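Local coordinates for protein putative transcriptional regulator (Bacillus cytotoxicus NVH 391-98, PDB 3K4H) that probably acts as a sugar-responsive transcriptional regulator of the LacI family, its periplasmic-binding-protein-like core holding a glucose-containing glycan, at residues L231-A236 and L240-V245; Y116-E121 and V225-A230; R33-F38 and Y44-S49. All coordinates share one frame; numbering follows the deposited sequence.

Contact 1 (L231-A236 and L240-V245); sequences LLSEIA and LSTVDV
S233 and L240 carry this contact, joined by one backbone hydrogen bond and a small apolar patch beside it. L240 N donates to S233 O at 3.1 Å; the bond is fairly straight, with an N-H...O angle of 153°, and the donor lies in the carbonyl plane. Next to it the side chains meet flank to flank: S233 CB rests on L240 CD1 at 3.8 Å and on L240 CB at 3.9 Å. L240 thus uses one methyl branch and its CB, while the serine offers its methylene carbon. A236 comes in more loosely, its CB 4.4 Å from L240 N, and T242 CG2 stands 4.2 Å from S233 OG.

The hydroxyl of S233 is occupied elsewhere. Lying between the backbone N and the carbonyl carbon (chi1 75°), OG is hydrogen-bonded to A230 O, just ahead of the short helix, and to R281 NH1. R281 also reaches the second segment, with NE bonded to L240 O, so one guanidinium bonds both S233 and L240. D201, on helix 201-213, touches both S233 and L240 and takes part in a hydrogen bond with T242 OG1. Beyond that shell, S241 pairs with S226 and V243 with N228 through their backbones, which sets strand 241-244 beside strand 223-227.

The segments close the beta-alpha-beta unit made of strand 223-227, helix 231-235 and strand 241-244, in which the connecting helix is short and weakly bonded. Three residues separate the segments, and the chain returns so that L240 lies nearest S233. The contact is largely buried; the L240 amide is taken by S233 O, and the S233 hydroxyl is bonded to A230 O and R281 NH1, consistent with a turn held by both main-chain and side-chain bonds.

Contact 2 (Y116-E121 and V225-A230); sequences YTAARE and VSFNNA. With GLC (alpha-D-glucopyranose), chain C.
F227 points its ring end at the helix, and A118 CB meets it at the edge, near the ring plane, 4.0 Å from CE1 and 4.2 Å from CZ. A119 adds its backbone, with N 4.3 Å from F227 CZ. The A118-F227 pair is apolar, A119 N is merely near, and no hydrogen bond crosses between the segments. The same ring makes a cation-pi contact with R149, an arginine that also hydrogen-bonds the bound sugar. Helix 115-128 here packs against strand 223-227 of the mixed sheet in the periplasmic-binding-protein-like fold, where the ligand sits beyond the end of the strand.

Polar contacts gather at the two far sides. At the sugar, N228 lies beside the C6 end of the glucose and belongs to the glycan pocket; D200 OD1 is hydrogen-bonded to the same glucose. On the outer side of the helix, R120 NE makes a weak hydrogen bond to Y116 OH, 3.4 Å long, with the tyrosine at the edge of the guanidinium plane. Y116 OH is also hydrogen-bonded to D155, while R120 NH2 forms a salt bridge with D155 of the second subunit, placing this helix face at the dimer interface.

Contact 3 (R33-F38 and Y44-S49); sequences RGISSF and YALYMS
L46 lays its two methyl branches against the side of the helix, CD2 on I35 and CD1 over S36. L46 CD2 meets I35 CG2 at 3.9 Å, and L46 CD1 lies 4.1 Å from that same methyl, so the isoleucine branch faces the fork of the leucine. The two side chains meet at a slant. I35 reaches over with CG2, which stands anti to the backbone N, while CG1 lies beside that nitrogen (chi1 -81°). On the neighbouring residue the contact is with the methylene and the main chain: S36 CB is 3.9 Å and S36 CA 4.0 Å from L46 CD1. In S36 it is CB, not OG, that comes nearer to this methyl.

No hydrogen bond links the segments, and the nearest CA atoms, those of S36 and L46, are 7.4 Å apart, as suits a helix packed on a strand through side chains. I35 is buried, whereas S36 and L46 remain partly exposed. I35 also touches L13 of strand 10-14 and L76 in a loop, and L46 touches L11 and A39. Strand 45-48, outermost on this side of the parallel sheet within the chain, pairs with strand 10-14, and helix 27-41 covers both; helix 247-264 packs on the helix through S37 and F38, the latter edge-to-face with Y252.

Along the chain contact 3 comes first, then contact 2, whose segments are about a hundred residues apart, and finally contact 1. Contacts 1 and 2 both reach the same mixed sheet, with centres about 11 Å apart: strands 223-227 and 241-244 are neighbours there, and V243 O lies 2.7 Å from N228 N, a probable hydrogen bond. Contact 3 belongs to the other, parallel sheet, its centre about 25 Å from that of contact 1 and 26 Å from that of contact 2. The glucose units lie between the two sheets, as in periplasmic-binding-protein-like folds, where ligand binding probably governs how the two halves sit together.

Contact 1 (L231-A236 and L240-V245)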
ATOM      1  N   LEU A 231     -21.537  -8.054 -10.046  1.00 56.63           N
ATOM      2  CA  LEU A 231     -22.780  -7.512 -10.463  1.00 57.80           C
ATOM      3  C   LEU A 231     -23.832  -8.229  -9.725  1.00 58.38           C
ATOM      4  O   LEU A 231     -24.862  -7.718  -9.465  1.00 58.87           O
ATOM      5  CB  LEU A 231     -22.955  -7.798 -11.921  1.00 58.47           C
ATOM      6  CG  LEU A 231     -24.321  -7.497 -12.476  1.00 75.77           C
ATOM      7  CD1 LEU A 231     -24.370  -6.064 -12.791  1.00 59.85           C
ATOM      8  CD2 LEU A 231     -24.559  -8.276 -13.698  1.00 59.21           C
ATOM      9  N   LEU A 232     -23.590  -9.463  -9.422  1.00 58.56           N
ATOM     10  CA  LEU A 232     -24.582 -10.249  -8.697  1.00 59.06           C
ATOM     11  C   LEU A 232     -24.835  -9.711  -7.291  1.00 57.98           C
ATOM     12  O   LEU A 232     -25.933  -9.835  -6.757  1.00 57.54           O
ATOM     13  CB  LEU A 232     -24.149 -11.713  -8.628  1.00 60.11           C
ATOM     14  CG  LEU A 232     -24.176 -12.568  -9.901  1.00 88.71           C
ATOM     15  CD1 LEU A 232     -23.061 -13.652  -9.900  1.00 60.75           C
ATOM     16  CD2 LEU A 232     -25.561 -13.174 -10.090  1.00 60.27           C
ATOM     17  N   SER A 233     -23.819  -9.107  -6.699  1.00 57.37           N
ATOM     18  CA  SER A 233     -23.970  -8.559  -5.368  1.00 57.00           C
ATOM     19  C   SER A 233     -24.971  -7.402  -5.332  1.00 57.23           C
ATOM     20  O   SER A 233     -25.559  -7.151  -4.289  1.00 57.98           O
ATOM     21  CB  SER A 233     -22.617  -8.126  -4.787  1.00 56.54           C
ATOM     22  OG  SER A 233     -22.165  -6.909  -5.369  1.00 42.56           O
ATOM     23  N   GLU A 234     -25.160  -6.709  -6.457  1.00 56.81           N
ATOM     24  CA  GLU A 234     -26.029  -5.523  -6.532  1.00 56.70           C
ATOM     25  C   GLU A 234     -27.505  -5.882  -6.433  1.00 56.52           C
ATOM     26  O   GLU A 234     -28.336  -5.094  -5.971  1.00 56.06           O
ATOM     27  CB  GLU A 234     -25.781  -4.758  -7.830  1.00 56.97           C
ATOM     28  CG  GLU A 234     -24.551  -3.874  -7.781  1.00 81.39           C
ATOM     29  CD  GLU A 234     -24.152  -3.309  -9.140  1.00 58.23           C
ATOM     30  OE1 GLU A 234     -24.906  -2.473  -9.685  1.00 81.75           O
ATOM     31  OE2 GLU A 234     -23.069  -3.688  -9.651  1.00 81.72           O
ATOM     32  N   ILE A 235     -27.794  -7.114  -6.819  1.00 56.77           N
ATOM     33  CA  ILE A 235     -29.143  -7.576  -7.091  1.00 56.18           C
ATOM     34  C   ILE A 235     -29.568  -8.720  -6.159  1.00 54.82           C
ATOM     35  O   ILE A 235     -30.692  -9.239  -6.263  1.00 55.18           O
ATOM     36  CB  ILE A 235     -29.223  -7.953  -8.596  1.00 56.72           C
ATOM     37  CG1 ILE A 235     -30.412  -7.271  -9.264  1.00 54.85           C
ATOM     38  CG2 ILE A 235     -28.979  -9.449  -8.878  1.00 53.54           C
ATOM     39  CD1 ILE A 235     -30.048  -5.883  -9.807  1.00 57.42           C
ATOM     40  N   ALA A 236     -28.694  -9.052  -5.245  1.00 52.75           N
ATOM     41  CA  ALA A 236     -28.941 -10.081  -4.304  1.00 51.72           C
ATOM     42  C   ALA A 236     -29.981  -9.536  -3.430  1.00 51.86           C
ATOM     43  O   ALA A 236     -30.118  -8.359  -3.318  1.00 52.36           O
ATOM     44  CB  ALA A 236     -27.751 -10.317  -3.526  1.00 51.33           C
ATOM     45  N   LEU A 240     -25.940  -6.971  -1.250  1.00 44.67           N
ATOM     46  CA  LEU A 240     -24.768  -7.166  -0.414  1.00 44.74           C
ATOM     47  C   LEU A 240     -23.812  -6.049  -0.225  1.00 45.41           C
ATOM     48  O   LEU A 240     -23.339  -5.513  -1.161  1.00 46.34           O
ATOM     49  CB  LEU A 240     -23.932  -8.191  -1.093  1.00 44.64           C
ATOM     50  CG  LEU A 240     -23.670  -9.565  -0.587  1.00 47.15           C
ATOM     51  CD1 LEU A 240     -22.660 -10.074  -1.488  1.00 44.74           C
ATOM     52  CD2 LEU A 240     -23.116  -9.493   0.719  1.00 44.99           C
ATOM     53  N   SER A 241     -23.453  -5.749   1.003  1.00 45.15           N
ATOM     54  CA  SER A 241     -22.386  -4.833   1.248  1.00 44.71           C
ATOM     55  C   SER A 241     -21.147  -5.504   0.812  1.00 44.30           C
ATOM     56  O   SER A 241     -20.936  -6.628   1.101  1.00 44.61           O
ATOM     57  CB  SER A 241     -22.311  -4.576   2.706  1.00 44.31           C
ATOM     58  OG  SER A 241     -23.544  -4.153   3.132  1.00 51.64           O
ATOM     59  N   THR A 242     -20.291  -4.798   0.132  1.00 43.50           N
ATOM     60  CA  THR A 242     -19.191  -5.454  -0.485  1.00 43.28           C
ATOM     61  C   THR A 242     -18.095  -4.482  -0.672  1.00 42.88           C
ATOM     62  O   THR A 242     -18.337  -3.340  -0.721  1.00 43.47           O
ATOM     63  CB  THR A 242     -19.671  -5.923  -1.785  1.00 43.18           C
ATOM     64  OG1 THR A 242     -18.860  -6.973  -2.246  1.00 45.65           O
ATOM     65  CG2 THR A 242     -19.593  -4.866  -2.692  1.00 43.22           C
ATOM     66  N   VAL A 243     -16.879  -4.905  -0.847  1.00 42.06           N
ATOM     67  CA  VAL A 243     -15.887  -3.900  -1.049  1.00 42.29           C
ATOM     68  C   VAL A 243     -15.533  -3.883  -2.488  1.00 42.40           C
ATOM     69  O   VAL A 243     -15.146  -4.875  -2.997  1.00 42.20           O
ATOM     70  CB  VAL A 243     -14.621  -4.279  -0.364  1.00 42.79           C
ATOM     71  CG1 VAL A 243     -13.571  -3.346  -0.686  1.00 30.31           C
ATOM     72  CG2 VAL A 243     -14.795  -4.348   1.066  1.00 30.34           C
ATOM     73  N   ASP A 244     -15.649  -2.734  -3.132  1.00 43.77           N
ATOM     74  CA  ASP A 244     -15.302  -2.596  -4.516  1.00 45.14           C
ATOM     75  C   ASP A 244     -13.858  -2.421  -4.503  1.00 45.75           C
ATOM     76  O   ASP A 244     -13.332  -1.690  -3.766  1.00 46.66           O
ATOM     77  CB  ASP A 244     -15.958  -1.422  -5.187  1.00 45.92           C
ATOM     78  CG  ASP A 244     -15.756  -1.431  -6.657  1.00 60.24           C
ATOM     79  OD1 ASP A 244     -14.636  -1.640  -7.093  1.00 47.08           O
ATOM     80  OD2 ASP A 244     -16.712  -1.264  -7.390  1.00 46.45           O
ATOM     81  N   VAL A 245     -13.222  -3.143  -5.355  1.00 46.01           N
ATOM     82  CA  VAL A 245     -11.820  -3.416  -5.301  1.00 46.67           C
ATOM     83  C   VAL A 245     -11.266  -3.066  -6.698  1.00 47.41           C
ATOM     84  O   VAL A 245     -10.096  -3.260  -6.989  1.00 47.55           O
ATOM     85  CB  VAL A 245     -11.686  -4.900  -4.907  1.00 46.69           C
ATOM     86  CG1 VAL A 245     -11.309  -5.796  -6.090  1.00 42.01           C
ATOM     87  CG2 VAL A 245     -10.783  -5.075  -3.741  1.00 42.36           C
TER

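Contact 2 (Y116-E121 and V225-A230)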
ATOM      1  N   TYR A 116      -4.887  -5.509   3.317  1.00 44.97           N
ATOM      2  CA  TYR A 116      -4.750  -5.460   4.758  1.00 44.89           C
ATOM      3  C   TYR A 116      -5.641  -4.371   5.311  1.00 46.07           C
ATOM      4  O   TYR A 116      -6.455  -4.627   6.201  1.00 47.26           O
ATOM      5  CB  TYR A 116      -3.309  -5.229   5.184  1.00 44.26           C
ATOM      6  CG  TYR A 116      -3.162  -5.137   6.674  1.00 45.80           C
ATOM      7  CD1 TYR A 116      -2.977  -6.274   7.447  1.00 44.24           C
ATOM      8  CD2 TYR A 116      -3.243  -3.904   7.320  1.00 44.22           C
ATOM      9  CE1 TYR A 116      -2.852  -6.167   8.830  1.00 46.31           C
ATOM     10  CE2 TYR A 116      -3.129  -3.796   8.670  1.00 45.85           C
ATOM     11  CZ  TYR A 116      -2.934  -4.923   9.416  1.00 43.86           C
ATOM     12  OH  TYR A 116      -2.828  -4.782  10.766  1.00 46.94           O
ATOM     13  N   THR A 117      -5.511  -3.169   4.768  1.00 45.84           N
ATOM     14  CA  THR A 117      -6.315  -2.059   5.231  1.00 46.29           C
ATOM     15  C   THR A 117      -7.797  -2.163   4.863  1.00 46.92           C
ATOM     16  O   THR A 117      -8.659  -1.727   5.639  1.00 46.77           O
ATOM     17  CB  THR A 117      -5.732  -0.735   4.757  1.00 46.33           C
ATOM     18  OG1 THR A 117      -4.337  -0.717   5.093  1.00 39.25           O
ATOM     19  CG2 THR A 117      -6.430   0.433   5.441  1.00 37.42           C
ATOM     20  N   ALA A 118      -8.110  -2.734   3.697  1.00 47.00           N
ATOM     21  CA  ALA A 118      -9.520  -2.853   3.344  1.00 46.40           C
ATOM     22  C   ALA A 118     -10.203  -3.683   4.432  1.00 47.81           C
ATOM     23  O   ALA A 118     -11.211  -3.241   4.981  1.00 49.21           O
ATOM     24  CB  ALA A 118      -9.713  -3.434   1.975  1.00 44.61           C
ATOM     25  N   ALA A 119      -9.608  -4.829   4.794  1.00 47.45           N
ATOM     26  CA  ALA A 119     -10.161  -5.759   5.797  1.00 46.77           C
ATOM     27  C   ALA A 119     -10.178  -5.153   7.192  1.00 47.55           C
ATOM     28  O   ALA A 119     -11.132  -5.335   7.937  1.00 48.73           O
ATOM     29  CB  ALA A 119      -9.405  -7.086   5.798  1.00 45.88           C
ATOM     30  N   ARG A 120      -9.132  -4.427   7.545  1.00 46.99           N
ATOM     31  CA  ARG A 120      -9.142  -3.659   8.771  1.00 47.15           C
ATOM     32  C   ARG A 120     -10.356  -2.756   8.794  1.00 47.07           C
ATOM     33  O   ARG A 120     -11.032  -2.672   9.801  1.00 47.31           O
ATOM     34  CB  ARG A 120      -7.873  -2.796   8.876  1.00 47.69           C
ATOM     35  CG  ARG A 120      -6.748  -3.410   9.651  1.00 48.63           C
ATOM     36  CD  ARG A 120      -6.677  -2.811  11.034  1.00 48.27           C
ATOM     37  NE  ARG A 120      -5.296  -2.507  11.430  1.00 49.91           N
ATOM     38  CZ  ARG A 120      -4.942  -1.493  12.216  1.00 48.50           C
ATOM     39  NH1 ARG A 120      -5.848  -0.662  12.713  1.00 49.98           N
ATOM     40  NH2 ARG A 120      -3.672  -1.309  12.506  1.00 50.10           N
ATOM     41  N   GLU A 121     -10.625  -2.072   7.683  1.00 47.26           N
ATOM     42  CA  GLU A 121     -11.678  -1.071   7.648  1.00 47.52           C
ATOM     43  C   GLU A 121     -13.055  -1.723   7.759  1.00 47.99           C
ATOM     44  O   GLU A 121     -13.920  -1.243   8.514  1.00 48.77           O
ATOM     45  CB  GLU A 121     -11.588  -0.236   6.387  1.00 47.81           C
ATOM     46  CG  GLU A 121     -10.535   0.855   6.405  1.00 53.15           C
ATOM     47  CD  GLU A 121     -10.285   1.432   5.017  1.00 48.23           C
ATOM     48  OE1 GLU A 121     -10.720   0.826   4.012  1.00 53.67           O
ATOM     49  OE2 GLU A 121      -9.641   2.491   4.916  1.00 53.62           O
ATOM     50  N   VAL A 225     -20.448  -8.697   5.269  1.00 42.55           N
ATOM     51  CA  VAL A 225     -19.751  -7.903   4.273  1.00 42.35           C
ATOM     52  C   VAL A 225     -18.892  -8.849   3.450  1.00 43.96           C
ATOM     53  O   VAL A 225     -18.344  -9.817   4.009  1.00 45.16           O
ATOM     54  CB  VAL A 225     -18.828  -6.856   4.875  1.00 41.50           C
ATOM     55  CG1 VAL A 225     -18.251  -6.008   3.759  1.00 27.52           C
ATOM     56  CG2 VAL A 225     -19.579  -5.972   5.851  1.00 27.32           C
ATOM     57  N   SER A 226     -18.748  -8.588   2.169  1.00 43.08           N
ATOM     58  CA  SER A 226     -17.954  -9.381   1.268  1.00 42.93           C
ATOM     59  C   SER A 226     -17.124  -8.493   0.383  1.00 43.81           C
ATOM     60  O   SER A 226     -17.126  -7.320   0.507  1.00 44.68           O
ATOM     61  CB  SER A 226     -18.825 -10.262   0.423  1.00 43.32           C
ATOM     62  OG  SER A 226     -18.536 -10.057  -0.920  1.00 53.78           O
ATOM     63  N   PHE A 227     -16.412  -9.070  -0.545  1.00 43.93           N
ATOM     64  CA  PHE A 227     -15.468  -8.341  -1.348  1.00 44.11           C
ATOM     65  C   PHE A 227     -15.693  -8.520  -2.814  1.00 45.11           C
ATOM     66  O   PHE A 227     -16.157  -9.502  -3.231  1.00 44.97           O
ATOM     67  CB  PHE A 227     -14.090  -8.870  -1.093  1.00 43.56           C
ATOM     68  CG  PHE A 227     -13.359  -8.171  -0.050  1.00 31.58           C
ATOM     69  CD1 PHE A 227     -12.499  -7.198  -0.346  1.00 42.75           C
ATOM     70  CD2 PHE A 227     -13.465  -8.539   1.231  1.00 43.02           C
ATOM     71  CE1 PHE A 227     -11.823  -6.583   0.627  1.00 31.58           C
ATOM     72  CE2 PHE A 227     -12.786  -7.910   2.182  1.00 31.43           C
ATOM     73  CZ  PHE A 227     -11.974  -6.944   1.880  1.00 42.13           C
ATOM     74  N   ASN A 228     -15.297  -7.542  -3.588  1.00 45.79           N
ATOM     75  CA  ASN A 228     -15.325  -7.548  -5.035  1.00 46.73           C
ATOM     76  C   ASN A 228     -16.476  -6.998  -5.843  1.00 49.11           C
ATOM     77  O   ASN A 228     -16.304  -6.758  -6.974  1.00 50.36           O
ATOM     78  CB  ASN A 228     -15.344  -8.997  -5.439  1.00 46.17           C
ATOM     79  CG  ASN A 228     -14.020  -9.665  -5.379  1.00 49.93           C
ATOM     80  OD1 ASN A 228     -13.912 -10.813  -5.717  1.00 46.36           O
ATOM     81  ND2 ASN A 228     -13.019  -8.972  -4.961  1.00 46.16           N
ATOM     82  N   ASN A 229     -17.592  -6.632  -5.291  1.00 49.72           N
ATOM     83  CA  ASN A 229     -18.561  -5.972  -6.117  1.00 49.49           C
ATOM     84  C   ASN A 229     -19.061  -6.618  -7.376  1.00 49.74           C
ATOM     85  O   ASN A 229     -19.210  -5.984  -8.369  1.00 50.21           O
ATOM     86  CB  ASN A 229     -18.105  -4.588  -6.420  1.00 49.29           C
ATOM     87  CG  ASN A 229     -19.203  -3.722  -6.853  1.00 53.76           C
ATOM     88  OD1 ASN A 229     -20.312  -4.145  -6.985  1.00 49.02           O
ATOM     89  ND2 ASN A 229     -18.900  -2.502  -7.092  1.00 48.68           N
ATOM     90  N   ALA A 230     -19.332  -7.885  -7.334  1.00 50.15           N
ATOM     91  CA  ALA A 230     -19.862  -8.564  -8.472  1.00 51.46           C
ATOM     92  C   ALA A 230     -21.208  -8.061  -8.793  1.00 54.52           C
ATOM     93  O   ALA A 230     -21.968  -7.729  -7.952  1.00 55.45           O
ATOM     94  CB  ALA A 230     -19.968  -9.958  -8.200  1.00 51.27           C
TER
HETATM   95  C1  GLC C   1     -11.335 -13.939  -6.248  0.80 67.14           C
HETATM   96  C2  GLC C   1     -10.199 -14.410  -7.142  0.80 65.21           C
HETATM   97  C3  GLC C   1      -8.876 -13.944  -6.577  0.80 67.30           C
HETATM   98  C4  GLC C   1      -8.942 -12.427  -6.562  0.80 65.06           C
HETATM   99  C5  GLC C   1      -9.992 -11.990  -5.539  0.80 67.42           C
HETATM  100  C6  GLC C   1     -10.153 -10.458  -5.560  0.80 65.26           C
HETATM  101  O1  GLC C   1     -11.374 -14.747  -5.100  0.80 65.50           O
HETATM  102  O2  GLC C   1     -10.202 -15.816  -7.197  0.80 67.57           O
HETATM  103  O3  GLC C   1      -7.813 -14.448  -7.361  0.80 65.33           O
HETATM  104  O4  GLC C   1      -7.697 -11.849  -6.237  0.80 67.28           O
HETATM  105  O5  GLC C   1     -11.245 -12.588  -5.820  0.80 65.29           O
HETATM  106  O6  GLC C   1     -10.554  -9.937  -4.313  0.80 67.43           O

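Contact 3 (R33-F38 and Y44-S49)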
ATOM      1  N   ARG A  33     -10.785  -8.023 -18.875  1.00 43.86           N
ATOM      2  CA  ARG A  33     -11.363  -6.923 -19.609  1.00 43.72           C
ATOM      3  C   ARG A  33     -10.517  -5.654 -19.441  1.00 43.51           C
ATOM      4  O   ARG A  33     -10.439  -4.825 -20.341  1.00 43.25           O
ATOM      5  CB  ARG A  33     -12.775  -6.709 -19.111  1.00 44.52           C
ATOM      6  CG  ARG A  33     -13.626  -5.766 -19.923  1.00 56.64           C
ATOM      7  CD  ARG A  33     -14.830  -5.331 -19.078  1.00 46.07           C
ATOM      8  NE  ARG A  33     -15.051  -3.913 -19.309  1.00 57.06           N
ATOM      9  CZ  ARG A  33     -15.340  -3.024 -18.365  1.00 47.51           C
ATOM     10  NH1 ARG A  33     -15.462  -3.391 -17.088  1.00 56.70           N
ATOM     11  NH2 ARG A  33     -15.501  -1.760 -18.715  1.00 56.76           N
ATOM     12  N   GLY A  34      -9.878  -5.501 -18.289  1.00 44.03           N
ATOM     13  CA  GLY A  34      -9.002  -4.348 -18.060  1.00 44.28           C
ATOM     14  C   GLY A  34      -7.686  -4.593 -18.782  1.00 44.68           C
ATOM     15  O   GLY A  34      -7.084  -3.675 -19.375  1.00 44.39           O
ATOM     16  N   ILE A  35      -7.246  -5.848 -18.741  1.00 44.72           N
ATOM     17  CA  ILE A  35      -5.971  -6.219 -19.322  1.00 44.47           C
ATOM     18  C   ILE A  35      -6.028  -5.890 -20.817  1.00 45.02           C
ATOM     19  O   ILE A  35      -5.151  -5.190 -21.353  1.00 45.88           O
ATOM     20  CB  ILE A  35      -5.640  -7.704 -19.039  1.00 43.17           C
ATOM     21  CG1 ILE A  35      -5.068  -7.838 -17.625  1.00 49.49           C
ATOM     22  CG2 ILE A  35      -4.624  -8.208 -20.016  1.00 49.55           C
ATOM     23  CD1 ILE A  35      -5.203  -9.207 -17.003  1.00 41.65           C
ATOM     24  N   SER A  36      -7.094  -6.367 -21.454  1.00 43.94           N
ATOM     25  CA  SER A  36      -7.331  -6.218 -22.873  1.00 43.18           C
ATOM     26  C   SER A  36      -7.473  -4.740 -23.294  1.00 43.78           C
ATOM     27  O   SER A  36      -6.956  -4.308 -24.348  1.00 43.79           O
ATOM     28  CB  SER A  36      -8.604  -6.974 -23.224  1.00 42.27           C
ATOM     29  OG  SER A  36      -8.946  -6.750 -24.569  1.00 55.71           O
ATOM     30  N   SER A  37      -8.187  -3.966 -22.475  1.00 43.42           N
ATOM     31  CA  SER A  37      -8.412  -2.568 -22.791  1.00 43.04           C
ATOM     32  C   SER A  37      -7.069  -1.848 -22.988  1.00 42.83           C
ATOM     33  O   SER A  37      -6.928  -1.053 -23.905  1.00 42.30           O
ATOM     34  CB  SER A  37      -9.288  -1.914 -21.724  1.00 43.09           C
ATOM     35  OG  SER A  37      -9.387  -0.516 -21.916  1.00 46.95           O
ATOM     36  N   PHE A  38      -6.081  -2.175 -22.159  1.00 43.56           N
ATOM     37  CA  PHE A  38      -4.732  -1.649 -22.346  1.00 44.78           C
ATOM     38  C   PHE A  38      -3.931  -2.337 -23.462  1.00 45.00           C
ATOM     39  O   PHE A  38      -3.297  -1.675 -24.299  1.00 44.81           O
ATOM     40  CB  PHE A  38      -3.914  -1.660 -21.048  1.00 45.83           C
ATOM     41  CG  PHE A  38      -2.629  -0.914 -21.171  1.00 48.58           C
ATOM     42  CD1 PHE A  38      -2.594   0.458 -20.989  1.00 46.58           C
ATOM     43  CD2 PHE A  38      -1.467  -1.564 -21.544  1.00 46.63           C
ATOM     44  CE1 PHE A  38      -1.424   1.170 -21.132  1.00 48.40           C
ATOM     45  CE2 PHE A  38      -0.287  -0.858 -21.695  1.00 49.09           C
ATOM     46  CZ  PHE A  38      -0.270   0.519 -21.482  1.00 46.69           C
ATOM     47  N   TYR A  44      -1.033  -5.161 -28.360  1.00 43.11           N
ATOM     48  CA  TYR A  44      -0.715  -6.465 -27.816  1.00 42.08           C
ATOM     49  C   TYR A  44      -1.987  -7.306 -27.806  1.00 41.32           C
ATOM     50  O   TYR A  44      -3.075  -6.787 -27.572  1.00 40.56           O
ATOM     51  CB  TYR A  44      -0.157  -6.337 -26.394  1.00 42.21           C
ATOM     52  CG  TYR A  44       1.321  -5.999 -26.317  1.00 46.20           C
ATOM     53  CD1 TYR A  44       1.769  -4.686 -26.484  1.00 42.63           C
ATOM     54  CD2 TYR A  44       2.279  -6.995 -26.076  1.00 42.76           C
ATOM     55  CE1 TYR A  44       3.112  -4.382 -26.409  1.00 45.98           C
ATOM     56  CE2 TYR A  44       3.620  -6.699 -26.001  1.00 45.64           C
ATOM     57  CZ  TYR A  44       4.034  -5.390 -26.164  1.00 43.02           C
ATOM     58  OH  TYR A  44       5.390  -5.074 -26.100  1.00 46.71           O
ATOM     59  N   ALA A  45      -1.821  -8.600 -28.075  1.00 41.10           N
ATOM     60  CA  ALA A  45      -2.886  -9.587 -28.069  1.00 40.59           C
ATOM     61  C   ALA A  45      -2.665 -10.440 -26.838  1.00 41.62           C
ATOM     62  O   ALA A  45      -1.658 -10.268 -26.151  1.00 41.71           O
ATOM     63  CB  ALA A  45      -2.820 -10.440 -29.300  1.00 39.44           C
ATOM     64  N   LEU A  46      -3.585 -11.372 -26.565  1.00 41.29           N
ATOM     65  CA  LEU A  46      -3.535 -12.098 -25.322  1.00 40.21           C
ATOM     66  C   LEU A  46      -3.426 -13.583 -25.571  1.00 42.88           C
ATOM     67  O   LEU A  46      -3.701 -14.061 -26.679  1.00 43.80           O
ATOM     68  CB  LEU A  46      -4.738 -11.753 -24.475  1.00 37.87           C
ATOM     69  CG  LEU A  46      -4.944 -10.260 -24.176  1.00 41.35           C
ATOM     70  CD1 LEU A  46      -6.165 -10.070 -23.301  1.00 36.00           C
ATOM     71  CD2 LEU A  46      -3.693  -9.554 -23.581  1.00 36.43           C
ATOM     72  N   TYR A  47      -2.971 -14.318 -24.564  1.00 44.29           N
ATOM     73  CA  TYR A  47      -2.761 -15.743 -24.728  1.00 46.62           C
ATOM     74  C   TYR A  47      -2.890 -16.416 -23.383  1.00 49.44           C
ATOM     75  O   TYR A  47      -2.406 -15.910 -22.362  1.00 49.97           O
ATOM     76  CB  TYR A  47      -1.380 -16.005 -25.340  1.00 46.64           C
ATOM     77  CG  TYR A  47      -0.962 -17.448 -25.395  1.00 41.52           C
ATOM     78  CD1 TYR A  47      -0.947 -18.152 -26.596  1.00 46.49           C
ATOM     79  CD2 TYR A  47      -0.547 -18.103 -24.241  1.00 46.97           C
ATOM     80  CE1 TYR A  47      -0.543 -19.480 -26.633  1.00 41.82           C
ATOM     81  CE2 TYR A  47      -0.155 -19.425 -24.257  1.00 41.72           C
ATOM     82  CZ  TYR A  47      -0.145 -20.114 -25.443  1.00 46.95           C
ATOM     83  OH  TYR A  47       0.261 -21.449 -25.406  1.00 42.65           O
HETATM   84  N   MSE A  48      -3.571 -17.547 -23.365  1.00 51.76           N
HETATM   85  CA  MSE A  48      -3.631 -18.308 -22.154  1.00 54.87           C
HETATM   86  C   MSE A  48      -3.605 -19.753 -22.514  1.00 53.48           C
HETATM   87  O   MSE A  48      -3.965 -20.142 -23.615  1.00 53.57           O
HETATM   88  CB  MSE A  48      -4.866 -17.970 -21.359  1.00 60.34           C
HETATM   89  CG  MSE A  48      -6.122 -18.585 -21.876  1.00 49.64           C
HETATM   90 SE   MSE A  48      -7.665 -17.645 -21.129  1.00 71.73          SE
HETATM   91  CE  MSE A  48      -6.991 -17.239 -19.333  1.00 50.50           C
ATOM     92  N   SER A  49      -3.197 -20.555 -21.572  1.00 52.34           N
ATOM     93  CA  SER A  49      -3.132 -21.972 -21.744  1.00 51.52           C
ATOM     94  C   SER A  49      -4.364 -22.621 -21.206  1.00 51.76           C
ATOM     95  O   SER A  49      -5.054 -22.057 -20.417  1.00 51.91           O
ATOM     96  CB  SER A  49      -1.954 -22.518 -20.994  1.00 50.64           C
ATOM     97  OG  SER A  49      -2.314 -23.735 -20.430  1.00 39.50           O
TER